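Long-range contacts in amino acid ABC transporter, periplasmic amino acid-binding protein, putative (Streptococcus pneumoniae, PDB 4I62), which binds L-arginine and probably delivers it to the membrane permease, as the substrate-binding protein, a putative lipoprotein, of an amino acid ABC transporter: residues G39-A44 / A102-S107; V43-D48 / L83-M88. All coordinates share one frame; numbering follows the deposited sequence.

How the interactions relate
From the N terminus, helix 33-38 leads into strand 40-45, which serves both contacts and lies in the middle of a three-stranded parallel sheet of order 2-1-3. The chain next passes through the hairpin 54-58/61-65 and helix 67-79 before interaction 2 closes the shorter loop, laying 83-88 along one edge of the central strand. Helix 90-98 then carries it over to the other edge, where interaction 1 closes the longer loop, within which strand 82-87 falls. The contacts share Val43 and Ala44, and their centres lie about 7 Å apart. Each reaches the bound arginine, through Ser107 in interaction 1 and Asn46 in interaction 2.

Interaction 1 of 2, residues G39-A44 / A102-S107; sequences GKLVVA and ADLAIS. With ARG (arginine), chain B.
Asp103 holds Val42 at two points along one strand edge: its carboxylate OD2 accepts the Val42 N-H on its anti side at 2.9 Å, nearly straight at 172°, and its own backbone N donates to Val42 O at 2.8 Å. With CG anti to the carbonyl carbon (chi1 -60°), the carboxylate swings to the side of the Asp103 backbone N, where both groups meet Val42. Lys38 forms a salt bridge to the same OD2, probably stabilising the negative charge. Val42 O takes a second donor, Leu104 N, in the carbonyl plane. The strands run parallel: Ala44 N donates to Leu104 O at 2.9 Å, and Ile106 N reaches Ala44 O only weakly.

On the face that carries Val43 and Leu104, Val43 CG1, anti to its backbone N (chi1 175°), meets Ile106 CG1 at 3.8 Å, and farther back Leu41 CD1 touches Leu104 CD1 at 3.9 Å. Helix 67-79 covers this face through Ile75, which both Leu41 and Ile106 touch. On the other face the methyls Ala44 CB and Ala102 CB meet at 3.7 Å, and Val93 of helix 90-98 lies against Ala44 and Ala105.

Ser107 carries the edge strand's path into the ligand pocket of this type II periplasmic-binding-protein fold. Its O accepts from the bound arginine NE at 2.9 Å and also from NH1, while OG is hydrogen-bonded to both NH1 and Asn46 N. Aspartate pairing thus takes the place of regular strand bonding at the start of the contact, and neutral oxygens at its far end receive the cationic guanidinium.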
ATOM      1  N   GLY A  39     -15.730   7.998  20.270  1.00 15.46           N
ATOM      2  CA  GLY A  39     -16.118   6.598  20.292  1.00 16.09           C
ATOM      3  C   GLY A  39     -15.763   5.789  19.059  1.00 14.31           C
ATOM      4  O   GLY A  39     -16.168   4.618  18.958  1.00 14.56           O
ATOM      5  N   LYS A  40     -14.982   6.364  18.149  1.00 13.53           N
ATOM      6  CA  LYS A  40     -14.630   5.648  16.922  1.00 13.70           C
ATOM      7  C   LYS A  40     -13.311   6.168  16.377  1.00 12.70           C
ATOM      8  O   LYS A  40     -12.922   7.284  16.681  1.00 13.81           O
ATOM      9  CB  LYS A  40     -15.731   5.728  15.872  1.00 16.41           C
ATOM     10  CG  LYS A  40     -15.995   7.096  15.357  1.00 20.38           C
ATOM     11  CD  LYS A  40     -17.200   7.007  14.426  1.00 23.19           C
ATOM     12  CE  LYS A  40     -17.490   8.320  13.762  1.00 26.89           C
ATOM     13  NZ  LYS A  40     -18.692   8.170  12.884  1.00 26.05           N
ATOM     14  N   LEU A  41     -12.635   5.296  15.646  1.00 12.24           N
ATOM     15  CA  LEU A  41     -11.347   5.564  15.022  1.00 10.83           C
ATOM     16  C   LEU A  41     -11.590   5.514  13.516  1.00 11.64           C
ATOM     17  O   LEU A  41     -11.979   4.472  12.997  1.00 12.36           O
ATOM     18  CB  LEU A  41     -10.338   4.471  15.414  1.00 10.96           C
ATOM     19  CG  LEU A  41      -8.945   4.564  14.764  1.00 11.22           C
ATOM     20  CD1 LEU A  41      -8.168   5.734  15.326  1.00 12.00           C
ATOM     21  CD2 LEU A  41      -8.202   3.248  14.945  1.00 10.88           C
ATOM     22  N   VAL A  42     -11.356   6.616  12.805  1.00 10.70           N
ATOM     23  CA  VAL A  42     -11.591   6.670  11.361  1.00 10.73           C
ATOM     24  C   VAL A  42     -10.287   6.460  10.611  1.00  9.56           C
ATOM     25  O   VAL A  42      -9.334   7.214  10.793  1.00 10.48           O
ATOM     26  CB  VAL A  42     -12.232   8.020  10.960  1.00 12.22           C
ATOM     27  CG1 VAL A  42     -12.522   8.026   9.462  1.00 12.79           C
ATOM     28  CG2 VAL A  42     -13.539   8.296  11.735  1.00 13.61           C
ATOM     29  N   VAL A  43     -10.234   5.402   9.813  1.00  9.16           N
ATOM     30  CA  VAL A  43      -9.009   5.006   9.101  1.00  8.11           C
ATOM     31  C   VAL A  43      -9.207   5.155   7.596  1.00  8.79           C
ATOM     32  O   VAL A  43     -10.059   4.495   7.001  1.00  9.55           O
ATOM     33  CB  VAL A  43      -8.663   3.547   9.445  1.00  9.06           C
ATOM     34  CG1 VAL A  43      -7.444   3.059   8.624  1.00  9.87           C
ATOM     35  CG2 VAL A  43      -8.350   3.384  10.955  1.00 10.42           C
ATOM     36  N   ALA A  44      -8.390   6.008   7.012  1.00  8.27           N
ATOM     37  CA  ALA A  44      -8.378   6.206   5.550  1.00  8.88           C
ATOM     38  C   ALA A  44      -7.517   5.157   4.872  1.00  7.86           C
ATOM     39  O   ALA A  44      -6.403   4.868   5.337  1.00  8.42           O
ATOM     40  CB  ALA A  44      -7.876   7.597   5.208  1.00 10.01           C
ATOM     41  N   ALA A 102      -9.884  12.026   8.520  1.00 13.39           N
ATOM     42  CA  ALA A 102      -9.595  10.694   9.050  1.00 11.61           C
ATOM     43  C   ALA A 102      -8.574  10.841  10.163  1.00 10.27           C
ATOM     44  O   ALA A 102      -7.806  11.812  10.180  1.00 12.92           O
ATOM     45  CB  ALA A 102      -9.070   9.772   7.954  1.00 12.50           C
ATOM     46  N   ASP A 103      -8.541   9.884  11.090  1.00 10.95           N
ATOM     47  CA  ASP A 103      -7.592   9.913  12.203  1.00 10.82           C
ATOM     48  C   ASP A 103      -6.241   9.275  11.869  1.00 10.95           C
ATOM     49  O   ASP A 103      -5.198   9.739  12.350  1.00 11.63           O
ATOM     50  CB  ASP A 103      -8.199   9.169  13.390  1.00 11.16           C
ATOM     51  CG  ASP A 103      -9.495   9.795  13.843  1.00 14.26           C
ATOM     52  OD1 ASP A 103      -9.513  11.035  14.026  1.00 17.07           O
ATOM     53  OD2 ASP A 103     -10.519   9.080  13.976  1.00 14.47           O
ATOM     54  N   LEU A 104      -6.267   8.200  11.084  1.00  9.41           N
ATOM     55  CA  LEU A 104      -5.055   7.464  10.704  1.00  8.82           C
ATOM     56  C   LEU A 104      -5.152   7.133   9.231  1.00  8.11           C
ATOM     57  O   LEU A 104      -6.255   6.923   8.729  1.00  9.32           O
ATOM     58  CB  LEU A 104      -4.921   6.128  11.467  1.00  8.62           C
ATOM     59  CG  LEU A 104      -4.828   6.214  12.976  1.00  9.84           C
ATOM     60  CD1 LEU A 104      -4.822   4.805  13.569  1.00 10.69           C
ATOM     61  CD2 LEU A 104      -3.579   7.009  13.418  1.00 11.18           C
ATOM     62  N   ALA A 105      -3.994   7.027   8.590  1.00  7.44           N
ATOM     63  CA  ALA A 105      -3.894   6.349   7.299  1.00  7.94           C
ATOM     64  C   ALA A 105      -3.192   5.027   7.554  1.00  7.05           C
ATOM     65  O   ALA A 105      -2.035   5.019   7.994  1.00  8.37           O
ATOM     66  CB  ALA A 105      -3.104   7.169   6.292  1.00  8.83           C
ATOM     67  N   ILE A 106      -3.898   3.932   7.279  1.00  7.19           N
ATOM     68  CA  ILE A 106      -3.311   2.592   7.354  1.00  7.29           C
ATOM     69  C   ILE A 106      -3.599   1.982   5.977  1.00  7.16           C
ATOM     70  O   ILE A 106      -4.694   1.460   5.732  1.00  8.12           O
ATOM     71  CB  ILE A 106      -3.887   1.713   8.495  1.00  7.66           C
ATOM     72  CG1 ILE A 106      -3.886   2.480   9.824  1.00  7.94           C
ATOM     73  CG2 ILE A 106      -3.047   0.442   8.591  1.00  8.81           C
ATOM     74  CD1 ILE A 106      -4.488   1.679  10.993  1.00  9.56           C
ATOM     75  N   SER A 107      -2.625   2.115   5.071  1.00  6.70           N
ATOM     76  CA  SER A 107      -2.929   1.898   3.669  1.00  7.26           C
ATOM     77  C   SER A 107      -1.658   1.557   2.897  1.00  6.57           C
ATOM     78  O   SER A 107      -1.467   2.030   1.754  1.00  7.27           O
ATOM     79  CB  SER A 107      -3.621   3.132   3.073  1.00  7.79           C
ATOM     80  OG  SER A 107      -4.242   2.879   1.805  1.00  8.13           O
TER
HETATM   81  N   ARG B 301       3.780   2.345  -0.523  1.00  7.22           N
HETATM   82  CA  ARG B 301       3.373   3.315  -1.573  1.00  7.21           C
HETATM   83  C   ARG B 301       3.253   4.729  -1.011  1.00  6.85           C
HETATM   84  O   ARG B 301       3.131   4.888   0.222  1.00  7.83           O
HETATM   85  CB  ARG B 301       2.111   2.858  -2.281  1.00  7.22           C
HETATM   86  CG  ARG B 301       0.940   2.599  -1.330  1.00  7.27           C
HETATM   87  CD  ARG B 301      -0.368   2.427  -2.074  1.00  6.76           C
HETATM   88  NE  ARG B 301      -1.378   1.887  -1.183  1.00  7.20           N
HETATM   89  CZ  ARG B 301      -2.631   1.649  -1.511  1.00  6.86           C
HETATM   90  NH1 ARG B 301      -3.472   1.165  -0.602  1.00  7.89           N
HETATM   91  NH2 ARG B 301      -3.055   1.904  -2.747  1.00  7.69           N
HETATM   92  OXT ARG B 301       3.234   5.686  -1.854  1.00  7.84           O

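Interaction 2 of 2, residues V43-D48 / L83-M88; sequences VALNPD and LELSPM. With ARG (arginine), chain B.
Leu83 CD1 comes to 3.6 Å from Val43 CG2, the closest apolar approach in this parallel pairing; Pro87 at the other end is exposed. Backbone bonds hold the register, with Val43 N donating to Glu84 O and Ser86 N to Val43 O at 2.8 Å. Leu45 N to Ser86 O is longer, 3.3 Å, its donor 42° out of the carbonyl plane, and Met88 N closes on Leu45 O. On the face of Ala44 and Ser86, the Met88 chain bends at its last torsion (chi3 67°), bringing CE over Ala44 CB at 3.8 Å.

The opposite face is looser toward its end: Leu45 CD2 lies 4.2 Å from Leu85 CB, and Pro87 CB lies 4.0 Å from Pro47 CD, the two rings crossing obliquely. Asn46 ND2 donates to Met88 O at 3.0 Å, which helps fix the amide's rotation. OD1 accepts from arginine NH2 at 2.9 Å and from Gln156, and Asn46 O receives NH1, just before an inverse gamma turn centred on Pro47: the strand-end loop lines the pocket.

Ile64 of strand 61-65 touches Pro47, Leu85 and Pro87; helix 67-79 backs Leu45 and Leu83, while helix 90-98 meets Met88 through Val93 and Ser96, and Asn46 through Phe90.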
ATOM      1  N   VAL A  43     -10.234   5.402   9.813  1.00  9.16           N
ATOM      2  CA  VAL A  43      -9.009   5.006   9.101  1.00  8.11           C
ATOM      3  C   VAL A  43      -9.207   5.155   7.596  1.00  8.79           C
ATOM      4  O   VAL A  43     -10.059   4.495   7.001  1.00  9.55           O
ATOM      5  CB  VAL A  43      -8.663   3.547   9.445  1.00  9.06           C
ATOM      6  CG1 VAL A  43      -7.444   3.059   8.624  1.00  9.87           C
ATOM      7  CG2 VAL A  43      -8.350   3.384  10.955  1.00 10.42           C
ATOM      8  N   ALA A  44      -8.390   6.008   7.012  1.00  8.27           N
ATOM      9  CA  ALA A  44      -8.378   6.206   5.550  1.00  8.88           C
ATOM     10  C   ALA A  44      -7.517   5.157   4.872  1.00  7.86           C
ATOM     11  O   ALA A  44      -6.403   4.868   5.337  1.00  8.42           O
ATOM     12  CB  ALA A  44      -7.876   7.597   5.208  1.00 10.01           C
ATOM     13  N   LEU A  45      -7.999   4.630   3.750  1.00  8.05           N
ATOM     14  CA  LEU A  45      -7.244   3.628   3.018  1.00  7.63           C
ATOM     15  C   LEU A  45      -7.796   3.487   1.592  1.00  8.06           C
ATOM     16  O   LEU A  45      -8.935   3.871   1.313  1.00  8.81           O
ATOM     17  CB  LEU A  45      -7.224   2.276   3.730  1.00  8.51           C
ATOM     18  CG  LEU A  45      -8.500   1.441   3.703  1.00 12.13           C
ATOM     19  CD1 LEU A  45      -8.250   0.133   4.409  1.00 14.94           C
ATOM     20  CD2 LEU A  45      -9.781   2.090   4.212  1.00 14.00           C
ATOM     21  N   ASN A  46      -6.988   2.904   0.714  1.00  7.79           N
ATOM     22  CA  ASN A  46      -7.395   2.618  -0.659  1.00  8.25           C
ATOM     23  C   ASN A  46      -7.377   1.104  -0.870  1.00  8.25           C
ATOM     24  O   ASN A  46      -6.289   0.512  -0.996  1.00  8.93           O
ATOM     25  CB  ASN A  46      -6.431   3.302  -1.615  1.00  8.51           C
ATOM     26  CG  ASN A  46      -6.662   2.859  -3.043  1.00  8.76           C
ATOM     27  OD1 ASN A  46      -5.753   2.318  -3.708  1.00 10.45           O
ATOM     28  ND2 ASN A  46      -7.896   3.007  -3.501  1.00 10.95           N
ATOM     29  N   PRO A  47      -8.563   0.458  -0.901  1.00  9.74           N
ATOM     30  CA  PRO A  47      -8.616  -1.017  -0.856  1.00  9.98           C
ATOM     31  C   PRO A  47      -8.433  -1.725  -2.227  1.00 10.60           C
ATOM     32  O   PRO A  47      -9.294  -2.470  -2.694  1.00 12.98           O
ATOM     33  CB  PRO A  47     -10.005  -1.286  -0.280  1.00 12.91           C
ATOM     34  CG  PRO A  47     -10.835  -0.162  -0.823  1.00 13.79           C
ATOM     35  CD  PRO A  47      -9.911   1.042  -0.750  1.00 11.29           C
ATOM     36  N   ASP A  48      -7.278  -1.524  -2.847  1.00 10.72           N
ATOM     37  CA  ASP A  48      -6.899  -2.128  -4.102  0.50 10.90           C
ATOM     38  C   ASP A  48      -5.399  -2.470  -3.999  1.00  9.47           C
ATOM     39  O   ASP A  48      -4.645  -2.005  -4.856  1.00 11.24           O
ATOM     40  CB  ASP A  48      -7.128  -1.077  -5.183  0.50 13.53           C
ATOM     41  CG  ASP A  48      -7.009  -1.628  -6.590  0.50 13.76           C
ATOM     42  OD1 ASP A  48      -6.817  -2.853  -6.747  0.50 18.84           O
ATOM     43  OD2 ASP A  48      -7.126  -0.829  -7.538  0.50 16.35           O
ATOM     44  N   LEU A  83     -14.107   0.781  15.085  1.00 11.73           N
ATOM     45  CA  LEU A  83     -13.371   1.078  13.852  1.00 11.17           C
ATOM     46  C   LEU A  83     -14.317   1.511  12.728  1.00 10.85           C
ATOM     47  O   LEU A  83     -15.318   0.861  12.473  1.00 12.47           O
ATOM     48  CB  LEU A  83     -12.618  -0.162  13.402  1.00 11.00           C
ATOM     49  CG  LEU A  83     -11.876  -0.053  12.060  1.00 11.21           C
ATOM     50  CD1 LEU A  83     -10.815   1.037  12.121  1.00 11.40           C
ATOM     51  CD2 LEU A  83     -11.270  -1.367  11.688  1.00 11.87           C
ATOM     52  N   GLU A  84     -13.989   2.616  12.065  1.00 10.94           N
ATOM     53  CA  GLU A  84     -14.733   3.056  10.878  1.00 11.85           C
ATOM     54  C   GLU A  84     -13.741   3.206   9.731  1.00 11.02           C
ATOM     55  O   GLU A  84     -12.791   3.990   9.824  1.00 13.03           O
ATOM     56  CB  GLU A  84     -15.424   4.389  11.153  1.00 12.81           C
ATOM     57  CG  GLU A  84     -16.221   4.894   9.999  1.00 16.56           C
ATOM     58  CD  GLU A  84     -16.912   6.214  10.293  1.00 19.20           C
ATOM     59  OE1 GLU A  84     -17.715   6.259  11.240  1.00 22.01           O
ATOM     60  OE2 GLU A  84     -16.640   7.212   9.583  1.00 24.40           O
ATOM     61  N   LEU A  85     -13.931   2.439   8.658  1.00 11.12           N
ATOM     62  CA  LEU A  85     -13.111   2.597   7.476  1.00 10.81           C
ATOM     63  C   LEU A  85     -13.599   3.717   6.599  1.00 10.18           C
ATOM     64  O   LEU A  85     -14.801   3.947   6.479  1.00 13.40           O
ATOM     65  CB  LEU A  85     -13.080   1.313   6.679  1.00 11.70           C
ATOM     66  CG  LEU A  85     -12.540   0.095   7.396  1.00 13.27           C
ATOM     67  CD1 LEU A  85     -12.561  -1.116   6.470  1.00 16.39           C
ATOM     68  CD2 LEU A  85     -11.142   0.337   8.001  1.00 14.03           C
ATOM     69  N   SER A  86     -12.659   4.395   5.953  1.00 10.64           N
ATOM     70  CA  SER A  86     -12.979   5.466   5.024  1.00 10.91           C
ATOM     71  C   SER A  86     -12.253   5.183   3.724  1.00 10.23           C
ATOM     72  O   SER A  86     -11.113   5.641   3.499  1.00 10.25           O
ATOM     73  CB  SER A  86     -12.517   6.796   5.604  1.00 12.93           C
ATOM     74  OG  SER A  86     -13.018   7.878   4.836  1.00 15.93           O
ATOM     75  N   PRO A  87     -12.845   4.351   2.865  1.00 11.59           N
ATOM     76  CA  PRO A  87     -12.172   4.026   1.600  1.00 11.74           C
ATOM     77  C   PRO A  87     -12.179   5.202   0.638  1.00 10.59           C
ATOM     78  O   PRO A  87     -13.178   5.930   0.550  1.00 12.49           O
ATOM     79  CB  PRO A  87     -12.975   2.847   1.050  1.00 12.77           C
ATOM     80  CG  PRO A  87     -14.340   2.974   1.651  1.00 15.31           C
ATOM     81  CD  PRO A  87     -14.139   3.651   3.001  1.00 13.17           C
ATOM     82  N   MET A  88     -11.093   5.339  -0.120  1.00 10.59           N
ATOM     83  CA  MET A  88     -10.955   6.447  -1.037  1.00 11.11           C
ATOM     84  C   MET A  88      -9.802   6.166  -1.976  1.00 10.36           C
ATOM     85  O   MET A  88      -9.081   5.191  -1.800  1.00 10.82           O
ATOM     86  CB  MET A  88     -10.752   7.734  -0.257  1.00 12.25           C
ATOM     87  CG  MET A  88      -9.451   7.758   0.535  1.00 12.72           C
ATOM     88  SD  MET A  88      -9.277   9.207   1.612  1.00 13.99           S
ATOM     89  CE  MET A  88     -10.544   8.953   2.819  1.00 15.44           C
TER
HETATM   90  N   ARG B 301       3.780   2.345  -0.523  1.00  7.22           N
HETATM   91  CA  ARG B 301       3.373   3.315  -1.573  1.00  7.21           C
HETATM   92  C   ARG B 301       3.253   4.729  -1.011  1.00  6.85           C
HETATM   93  O   ARG B 301       3.131   4.888   0.222  1.00  7.83           O
HETATM   94  CB  ARG B 301       2.111   2.858  -2.281  1.00  7.22           C
HETATM   95  CG  ARG B 301       0.940   2.599  -1.330  1.00  7.27           C
HETATM   96  CD  ARG B 301      -0.368   2.427  -2.074  1.00  6.76           C
HETATM   97  NE  ARG B 301      -1.378   1.887  -1.183  1.00  7.20           N
HETATM   98  CZ  ARG B 301      -2.631   1.649  -1.511  1.00  6.86           C
HETATM   99  NH1 ARG B 301      -3.472   1.165  -0.602  1.00  7.89           N
HETATM  100  NH2 ARG B 301      -3.055   1.904  -2.747  1.00  7.69           N
HETATM  101  OXT ARG B 301       3.234   5.686  -1.854  1.00  7.84           O